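Local coordinates for protein rhamnogalacturonan endolyase YesW (Bacillus subtilis, PDB 2ZUX) that cleaves the rhamnogalacturonan of plant cell wall pectin by endo-type elimination, releasing oligosaccharides, and requires calcium or manganese for activity, at residues Ala365-Asp370 with Glu379-His384; His326-Ala331 with Ile341-Met346; Tyr391-Arg396 with Ile403-Tyr408. All blocks are in the same frame, centred on the assembly; numbering follows the deposited sequence.

In the fold
From the N terminus, interaction 2 comes first, closing the calcium-binding loop between strands 329-331 and 340-343 and so the opening hairpin of one propeller blade. Interaction 1 follows, closing another calcium-binding loop between strands 366-369 and 379-383, the first two strands of the next blade. Interaction 3 then joins the last two strands of that same blade, 393-397 and 403-407. The three are strictly in series: none nests in another and none crosses. Strands 379-383 and 393-397 pair side by side, which merges interactions 1 and 3 into one four-stranded sheet, whereas hydroxyls and an arginine carry the link across to the blade of interaction 2.

Interaction 1 of 3, residues Ala365-Asp370 with Glu379-His384; sequences ALHTGD and EVFQVH. With CA (calcium ion), chain J.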
# COMPACT_ATOMS: atom_id res chain seq x y z
N ALA A 365 -8.94 10.96 2.81
CA ALA A 365 -9.12 9.56 2.42
C ALA A 365 -9.59 9.50 0.98
O ALA A 365 -10.22 10.45 0.48
CB ALA A 365 -10.12 8.87 3.35
N LEU A 366 -9.31 8.38 0.32
CA LEU A 366 -9.47 8.26 -1.13
C LEU A 366 -9.56 6.79 -1.50
O LEU A 366 -8.76 5.98 -1.01
CB LEU A 366 -8.23 8.85 -1.80
CG LEU A 366 -8.19 9.00 -3.32
CD1 LEU A 366 -9.24 9.99 -3.79
CD2 LEU A 366 -6.81 9.46 -3.73
N HIS A 367 -10.51 6.46 -2.37
CA HIS A 367 -10.72 5.08 -2.82
C HIS A 367 -10.98 5.05 -4.32
O HIS A 367 -11.96 5.61 -4.79
CB HIS A 367 -11.90 4.48 -2.07
CG HIS A 367 -11.61 4.31 -0.62
ND1 HIS A 367 -11.87 5.28 0.33
CD2 HIS A 367 -10.97 3.31 0.02
CE1 HIS A 367 -11.43 4.86 1.50
NE2 HIS A 367 -10.88 3.67 1.34
N THR A 368 -10.08 4.40 -5.06
CA THR A 368 -10.20 4.25 -6.51
C THR A 368 -10.29 2.77 -6.85
O THR A 368 -9.36 2.01 -6.57
CB THR A 368 -8.98 4.86 -7.22
OG1 THR A 368 -8.88 6.25 -6.90
CG2 THR A 368 -9.11 4.70 -8.73
N GLY A 369 -11.41 2.36 -7.43
CA GLY A 369 -11.60 0.97 -7.81
C GLY A 369 -12.85 0.84 -8.63
O GLY A 369 -13.40 1.84 -9.10
N ASP A 370 -13.31 -0.39 -8.83
CA ASP A 370 -14.59 -0.57 -9.49
C ASP A 370 -15.64 -0.60 -8.40
O ASP A 370 -15.96 -1.66 -7.86
CB ASP A 370 -14.65 -1.81 -10.38
CG ASP A 370 -15.85 -1.77 -11.29
OD1 ASP A 370 -16.60 -0.77 -11.22
OD2 ASP A 370 -16.05 -2.71 -12.09
N GLU A 379 -14.37 4.21 -10.48
CA GLU A 379 -14.98 5.30 -9.73
C GLU A 379 -14.05 5.68 -8.59
O GLU A 379 -13.23 4.87 -8.13
CB GLU A 379 -16.36 4.89 -9.19
CG GLU A 379 -17.45 4.67 -10.26
CD GLU A 379 -17.37 3.33 -10.97
OE1 GLU A 379 -16.97 2.32 -10.35
OE2 GLU A 379 -17.76 3.26 -12.16
N VAL A 380 -14.15 6.93 -8.16
CA VAL A 380 -13.35 7.44 -7.05
C VAL A 380 -14.27 7.99 -5.98
O VAL A 380 -15.09 8.87 -6.25
CB VAL A 380 -12.38 8.56 -7.49
CG1 VAL A 380 -11.58 9.08 -6.29
CG2 VAL A 380 -11.44 8.08 -8.58
N PHE A 381 -14.15 7.44 -4.77
CA PHE A 381 -14.84 7.97 -3.61
C PHE A 381 -13.83 8.73 -2.77
O PHE A 381 -12.75 8.21 -2.47
CB PHE A 381 -15.48 6.86 -2.79
CG PHE A 381 -16.20 7.37 -1.56
CD1 PHE A 381 -17.31 8.20 -1.68
CD2 PHE A 381 -15.77 7.00 -0.29
CE1 PHE A 381 -17.96 8.69 -0.56
CE2 PHE A 381 -16.43 7.48 0.85
CZ PHE A 381 -17.54 8.33 0.71
N GLN A 382 -14.19 9.95 -2.39
CA GLN A 382 -13.27 10.85 -1.72
C GLN A 382 -14.02 11.66 -0.69
O GLN A 382 -15.20 11.95 -0.86
CB GLN A 382 -12.65 11.80 -2.74
CG GLN A 382 -11.52 12.68 -2.20
CD GLN A 382 -11.05 13.70 -3.23
OE1 GLN A 382 -11.55 13.75 -4.35
NE2 GLN A 382 -10.07 14.52 -2.84
N VAL A 383 -13.32 12.00 0.40
CA VAL A 383 -13.84 12.94 1.39
C VAL A 383 -13.03 14.22 1.36
O VAL A 383 -11.92 14.26 0.81
CB VAL A 383 -13.90 12.33 2.81
CG1 VAL A 383 -14.89 11.16 2.84
CG2 VAL A 383 -12.51 11.90 3.29
N HIS A 384 -13.60 15.28 1.94
CA HIS A 384 -13.08 16.63 1.76
C HIS A 384 -13.01 17.37 3.08
O HIS A 384 -13.89 17.22 3.94
CB HIS A 384 -13.95 17.36 0.74
CG HIS A 384 -13.88 16.74 -0.62
ND1 HIS A 384 -14.86 15.91 -1.13
CD2 HIS A 384 -12.89 16.76 -1.54
CE1 HIS A 384 -14.48 15.47 -2.32
NE2 HIS A 384 -13.29 15.98 -2.59
CA CA J . -17.56 0.88 -12.61
O HOH W 1 -17.43 -1.17 -13.92
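Glu379 and Asp370 meet at a calcium ion where strands 366-369 and 379-383 open into their connecting loop, and the glutamate can be followed outward atom by atom. Its CB and CG lie against the ring of Phe395 on the next strand. A bend at chi2 (80°) then swings CD round toward the metal. Both carboxylate oxygens bind it, OE2 at 2.4 Å from the calcium and OE1 more loosely at 2.7 Å, while Asp370 gives OD1 alone. Behind this site the strands pair in antiparallel fashion: Glu379 N reaches Gly369 O at 2.9 Å in an almost straight bond (178°), and His367 and Phe381 exchange a further pair. On the face of Leu366, Thr368 and Val380, the valine is flanked by both neighbours, its CG1 3.5 Å from Leu366 CD1 and its CG2 3.6 Å from Thr368 OG1. That hydroxyl is hydrogen-bonded to Ser329 OG in the preceding blade; an alanine at Thr368 would probably leave the serine without this mate and open a gap beside Val380. Asp370 OD1 and Glu379 OE1 stand 3.2 Å apart, a closeness the shared cation probably makes tolerable. With water 1 and the carbonyl oxygens of Asp372, Arg375 and Gly377 also on the metal, the calcium is likely to fix the loop to the hairpin's end.

Interaction 2 of 3, residues His326-Ala331 with Ile341-Met346; sequences HNLSIA and IIFGSM. With CA (calcium ion), chain C.
Ser329 and Ile342 face each other as an antiparallel hydrogen-bonded pair, Ser329 N giving to Ile342 O at 2.9 Å and Ile342 N returning the bond to Ser329 O at 2.8 Å. Their CB atoms come within 4.0 Å of one another. On the other face of the sheet, Ile330 and Ile341 form a non-hydrogen-bonded pair whose side chains lie next to each other and point the same way, with Ile330 CD1 3.7 Å from Ile341 CG1 and able to touch CG2 as well. Leu328, just ahead of its strand, brings CB to 3.3 Å from Ile342 O, and its CD2 approaches Phe343 CD1 at a looser 4.2 Å. These strands are the first two of a four-stranded antiparallel blade in the eight-bladed β-propeller of family 11 polysaccharide lyases. The loop joining them carries Asp332, Asp334 and Asp336, which bind calcium together with Lys338 and Glu340. At the other end of strand 340-343 the chain reverses through a type II' turn from Phe343 to Met346, where Gly344 takes the positive phi (64°) of its second position. Farther out, Leu269 packs on Leu328 and Phe343, and Trp553 of helix 547-553 on Leu328 and Ile330. At the start of the segment, His326 binds another calcium through NE2 at 2.2 Å, with waters 2 and 3 beside it and His362, Asp364 and Glu385 completing the six ligands. The other ring nitrogen, ND1, is hydrogen-bonded to Tyr288 OH, a second-shell contact that, with the metal bond, probably fixes the rotation of the imidazole.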
# COMPACT_ATOMS: atom_id res chain seq x y z
N HIS A 326 -3.73 13.67 1.36
CA HIS A 326 -2.58 13.01 1.99
C HIS A 326 -2.41 11.57 1.48
O HIS A 326 -2.00 10.68 2.24
CB HIS A 326 -2.73 12.92 3.51
CG HIS A 326 -3.13 14.19 4.18
ND1 HIS A 326 -2.27 15.26 4.35
CD2 HIS A 326 -4.30 14.55 4.76
CE1 HIS A 326 -2.90 16.22 5.00
NE2 HIS A 326 -4.12 15.81 5.27
N ASN A 327 -2.76 11.34 0.22
CA ASN A 327 -2.73 10.02 -0.39
C ASN A 327 -3.06 10.19 -1.87
O ASN A 327 -3.49 11.26 -2.30
CB ASN A 327 -3.66 9.00 0.31
CG ASN A 327 -4.86 9.64 1.00
OD1 ASN A 327 -4.94 9.69 2.24
ND2 ASN A 327 -5.80 10.12 0.21
N LEU A 328 -2.82 9.15 -2.65
CA LEU A 328 -3.15 9.14 -4.07
C LEU A 328 -3.50 7.71 -4.48
O LEU A 328 -3.32 6.78 -3.70
CB LEU A 328 -2.00 9.71 -4.92
CG LEU A 328 -0.56 9.22 -4.73
CD1 LEU A 328 -0.38 7.76 -5.15
CD2 LEU A 328 0.38 10.11 -5.52
N SER A 329 -4.03 7.56 -5.69
CA SER A 329 -4.24 6.24 -6.28
C SER A 329 -3.65 6.24 -7.68
O SER A 329 -3.42 7.30 -8.27
CB SER A 329 -5.72 5.89 -6.38
OG SER A 329 -6.41 6.03 -5.15
N ILE A 330 -3.41 5.04 -8.20
CA ILE A 330 -2.86 4.86 -9.55
C ILE A 330 -3.67 3.78 -10.24
O ILE A 330 -3.81 2.68 -9.71
CB ILE A 330 -1.39 4.40 -9.50
CG1 ILE A 330 -0.54 5.29 -8.60
CG2 ILE A 330 -0.82 4.32 -10.92
CD1 ILE A 330 -0.24 6.64 -9.16
N ALA A 331 -4.17 4.08 -11.43
CA ALA A 331 -4.99 3.13 -12.16
C ALA A 331 -5.11 3.55 -13.61
O ALA A 331 -5.06 4.74 -13.93
CB ALA A 331 -6.39 3.01 -11.54
N ILE A 341 -2.95 8.99 -12.67
CA ILE A 341 -2.75 9.27 -11.26
C ILE A 341 -3.98 10.00 -10.72
O ILE A 341 -4.35 11.05 -11.24
CB ILE A 341 -1.49 10.15 -11.05
CG1 ILE A 341 -0.24 9.46 -11.62
CG2 ILE A 341 -1.31 10.48 -9.57
CD1 ILE A 341 0.87 10.41 -12.03
N ILE A 342 -4.60 9.42 -9.69
CA ILE A 342 -5.72 10.06 -9.00
C ILE A 342 -5.12 10.80 -7.81
O ILE A 342 -4.71 10.19 -6.82
CB ILE A 342 -6.79 9.03 -8.56
CG1 ILE A 342 -7.35 8.24 -9.75
CG2 ILE A 342 -7.93 9.73 -7.80
CD1 ILE A 342 -7.92 9.10 -10.87
N PHE A 343 -5.04 12.12 -7.94
CA PHE A 343 -4.35 12.96 -6.98
C PHE A 343 -5.41 13.76 -6.21
O PHE A 343 -5.63 14.94 -6.46
CB PHE A 343 -3.38 13.88 -7.72
CG PHE A 343 -2.35 14.55 -6.84
CD1 PHE A 343 -1.15 13.89 -6.52
CD2 PHE A 343 -2.56 15.83 -6.34
CE1 PHE A 343 -0.20 14.51 -5.71
CE2 PHE A 343 -1.60 16.44 -5.55
CZ PHE A 343 -0.42 15.78 -5.22
N GLY A 344 -6.10 13.08 -5.29
CA GLY A 344 -7.18 13.72 -4.55
C GLY A 344 -8.31 14.10 -5.49
O GLY A 344 -8.91 13.23 -6.13
N SER A 345 -8.59 15.40 -5.57
CA SER A 345 -9.70 15.92 -6.38
C SER A 345 -9.32 16.15 -7.84
O SER A 345 -10.16 16.59 -8.64
CB SER A 345 -10.22 17.21 -5.76
OG SER A 345 -10.80 16.95 -4.50
N MET A 346 -8.07 15.88 -8.19
CA MET A 346 -7.64 16.03 -9.58
C MET A 346 -7.05 14.73 -10.11
O MET A 346 -6.82 13.78 -9.35
CB MET A 346 -6.65 17.19 -9.71
CG MET A 346 -5.28 16.87 -9.19
SD MET A 346 -4.25 18.33 -9.08
CE MET A 346 -2.65 17.69 -9.56
CA CA C . -5.95 16.89 5.67
O HOH W 2 -4.94 18.71 6.28
O HOH W 3 -5.96 16.41 7.73

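Interaction 3 of 3, residues Tyr391-Arg396 with Ile403-Tyr408; sequences YGLSFR and ILWGVY
Phe395 and Trp405 pair near the turn end of a hairpin whose regular register is broken by two classic bulges. In one, Phe395 O accepts from both Leu404 N and Trp405 N, at 2.8 Å from the first. The other occurs where Gly392 N and, weakly, Leu393 N converge on Val407 O. Among the aromatic contacts, the Phe395 ring and the five-membered ring of Trp405 are nearly parallel (16° between planes) but slid apart, with Trp405 NE1 over the phenyl face near its rim, 3.3 Å from Phe395 CG. Phe395 CB in turn lies over the indole, 3.5 Å from the centroid of its five-membered ring, as a CH-pi contact. The phenyl's CG lies anti to the backbone N (chi1 -171°), and Leu404 CD1 stands at the edge of the ring. A similar CH-pi contact sets Gly406 CA over one face of Tyr391, 3.8 Å from its centroid, with no side chain between them. Purely apolar packing adds Tyr391 CE2 against Ile403 CG2 (3.7 Å) and Leu393 CG against Val407 CB (4.0 Å). Trp405 NE1 is hydrogen-bonded to Ala439 O, and Arg396 reaches back to Gly344 O and Tyr356 OH of the preceding blade. Strand 403-407 ends the blade's sheet, strand 393-397 pairs on its other side with 379-383, and Val430 of strand 429-432 packs on Phe395 and Trp405.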
# COMPACT_ATOMS: atom_id res chain seq x y z
N TYR A 391 -19.33 19.54 -1.57
CA TYR A 391 -19.54 18.20 -1.03
C TYR A 391 -18.47 17.86 -0.00
O TYR A 391 -17.30 18.20 -0.20
CB TYR A 391 -19.48 17.15 -2.15
CG TYR A 391 -20.43 17.36 -3.30
CD1 TYR A 391 -21.82 17.45 -3.09
CD2 TYR A 391 -19.96 17.45 -4.61
CE1 TYR A 391 -22.69 17.64 -4.16
CE2 TYR A 391 -20.83 17.64 -5.67
CZ TYR A 391 -22.19 17.73 -5.44
OH TYR A 391 -23.04 17.92 -6.51
N GLY A 392 -18.87 17.21 1.09
CA GLY A 392 -17.92 16.62 2.04
C GLY A 392 -17.50 15.22 1.62
O GLY A 392 -16.50 14.70 2.09
N LEU A 393 -18.30 14.61 0.76
CA LEU A 393 -17.97 13.31 0.19
C LEU A 393 -18.43 13.32 -1.25
O LEU A 393 -19.52 13.79 -1.56
CB LEU A 393 -18.57 12.15 1.00
CG LEU A 393 -20.00 12.23 1.52
CD1 LEU A 393 -20.65 10.86 1.60
CD2 LEU A 393 -20.05 12.92 2.90
N SER A 394 -17.57 12.83 -2.13
CA SER A 394 -17.84 12.88 -3.56
C SER A 394 -17.57 11.51 -4.17
O SER A 394 -16.65 10.81 -3.77
CB SER A 394 -17.03 13.97 -4.26
OG SER A 394 -15.63 13.74 -4.16
N PHE A 395 -18.41 11.14 -5.13
CA PHE A 395 -18.32 9.86 -5.80
C PHE A 395 -18.35 10.17 -7.30
O PHE A 395 -19.34 10.72 -7.81
CB PHE A 395 -19.51 8.99 -5.38
CG PHE A 395 -19.44 7.55 -5.85
CD1 PHE A 395 -19.10 6.53 -4.96
CD2 PHE A 395 -19.77 7.21 -7.16
CE1 PHE A 395 -19.06 5.19 -5.39
CE2 PHE A 395 -19.73 5.90 -7.59
CZ PHE A 395 -19.37 4.88 -6.70
N ARG A 396 -17.24 9.89 -7.98
CA ARG A 396 -17.06 10.41 -9.33
C ARG A 396 -16.58 9.37 -10.33
O ARG A 396 -16.04 8.32 -9.97
CB ARG A 396 -16.08 11.57 -9.31
CG ARG A 396 -14.60 11.16 -9.22
CD ARG A 396 -13.75 12.39 -9.08
NE ARG A 396 -12.30 12.23 -9.23
CZ ARG A 396 -11.41 12.40 -8.25
NH1 ARG A 396 -11.79 12.63 -7.00
NH2 ARG A 396 -10.12 12.33 -8.52
N ILE A 403 -18.92 14.33 -11.34
CA ILE A 403 -19.51 13.91 -10.08
C ILE A 403 -20.78 13.11 -10.37
O ILE A 403 -21.72 13.61 -11.00
CB ILE A 403 -19.82 15.12 -9.16
CG1 ILE A 403 -18.57 15.99 -8.94
CG2 ILE A 403 -20.40 14.64 -7.82
CD1 ILE A 403 -17.38 15.28 -8.30
N LEU A 404 -20.80 11.85 -9.93
CA LEU A 404 -21.98 11.01 -10.08
C LEU A 404 -22.97 11.32 -8.97
O LEU A 404 -24.18 11.43 -9.21
CB LEU A 404 -21.59 9.53 -10.10
CG LEU A 404 -20.57 9.22 -11.19
CD1 LEU A 404 -19.94 7.86 -10.99
CD2 LEU A 404 -21.21 9.31 -12.57
N TRP A 405 -22.46 11.48 -7.76
CA TRP A 405 -23.24 11.99 -6.64
C TRP A 405 -22.30 12.50 -5.57
O TRP A 405 -21.12 12.13 -5.53
CB TRP A 405 -24.20 10.93 -6.08
CG TRP A 405 -23.55 9.69 -5.55
CD1 TRP A 405 -23.24 8.55 -6.26
CD2 TRP A 405 -23.14 9.44 -4.20
NE1 TRP A 405 -22.67 7.62 -5.42
CE2 TRP A 405 -22.58 8.14 -4.16
CE3 TRP A 405 -23.19 10.19 -3.01
CZ2 TRP A 405 -22.09 7.57 -2.98
CZ3 TRP A 405 -22.70 9.63 -1.84
CH2 TRP A 405 -22.15 8.33 -1.84
N GLY A 406 -22.81 13.38 -4.72
CA GLY A 406 -22.05 13.91 -3.61
C GLY A 406 -23.00 14.37 -2.53
O GLY A 406 -24.20 14.56 -2.79
N VAL A 407 -22.48 14.55 -1.32
CA VAL A 407 -23.28 15.01 -0.19
C VAL A 407 -22.55 16.15 0.52
O VAL A 407 -21.38 16.02 0.89
CB VAL A 407 -23.58 13.86 0.81
CG1 VAL A 407 -24.41 14.37 1.99
CG2 VAL A 407 -24.31 12.71 0.12
N TYR A 408 -23.24 17.28 0.68
CA TYR A 408 -22.73 18.40 1.45
C TYR A 408 -22.65 18.04 2.93
O TYR A 408 -23.60 17.48 3.49
CB TYR A 408 -23.64 19.61 1.25
CG TYR A 408 -23.29 20.79 2.12
CD1 TYR A 408 -22.16 21.57 1.85
CD2 TYR A 408 -24.10 21.15 3.20
CE1 TYR A 408 -21.84 22.66 2.65
CE2 TYR A 408 -23.79 22.24 4.00
CZ TYR A 408 -22.66 22.99 3.72
OH TYR A 408 -22.35 24.08 4.50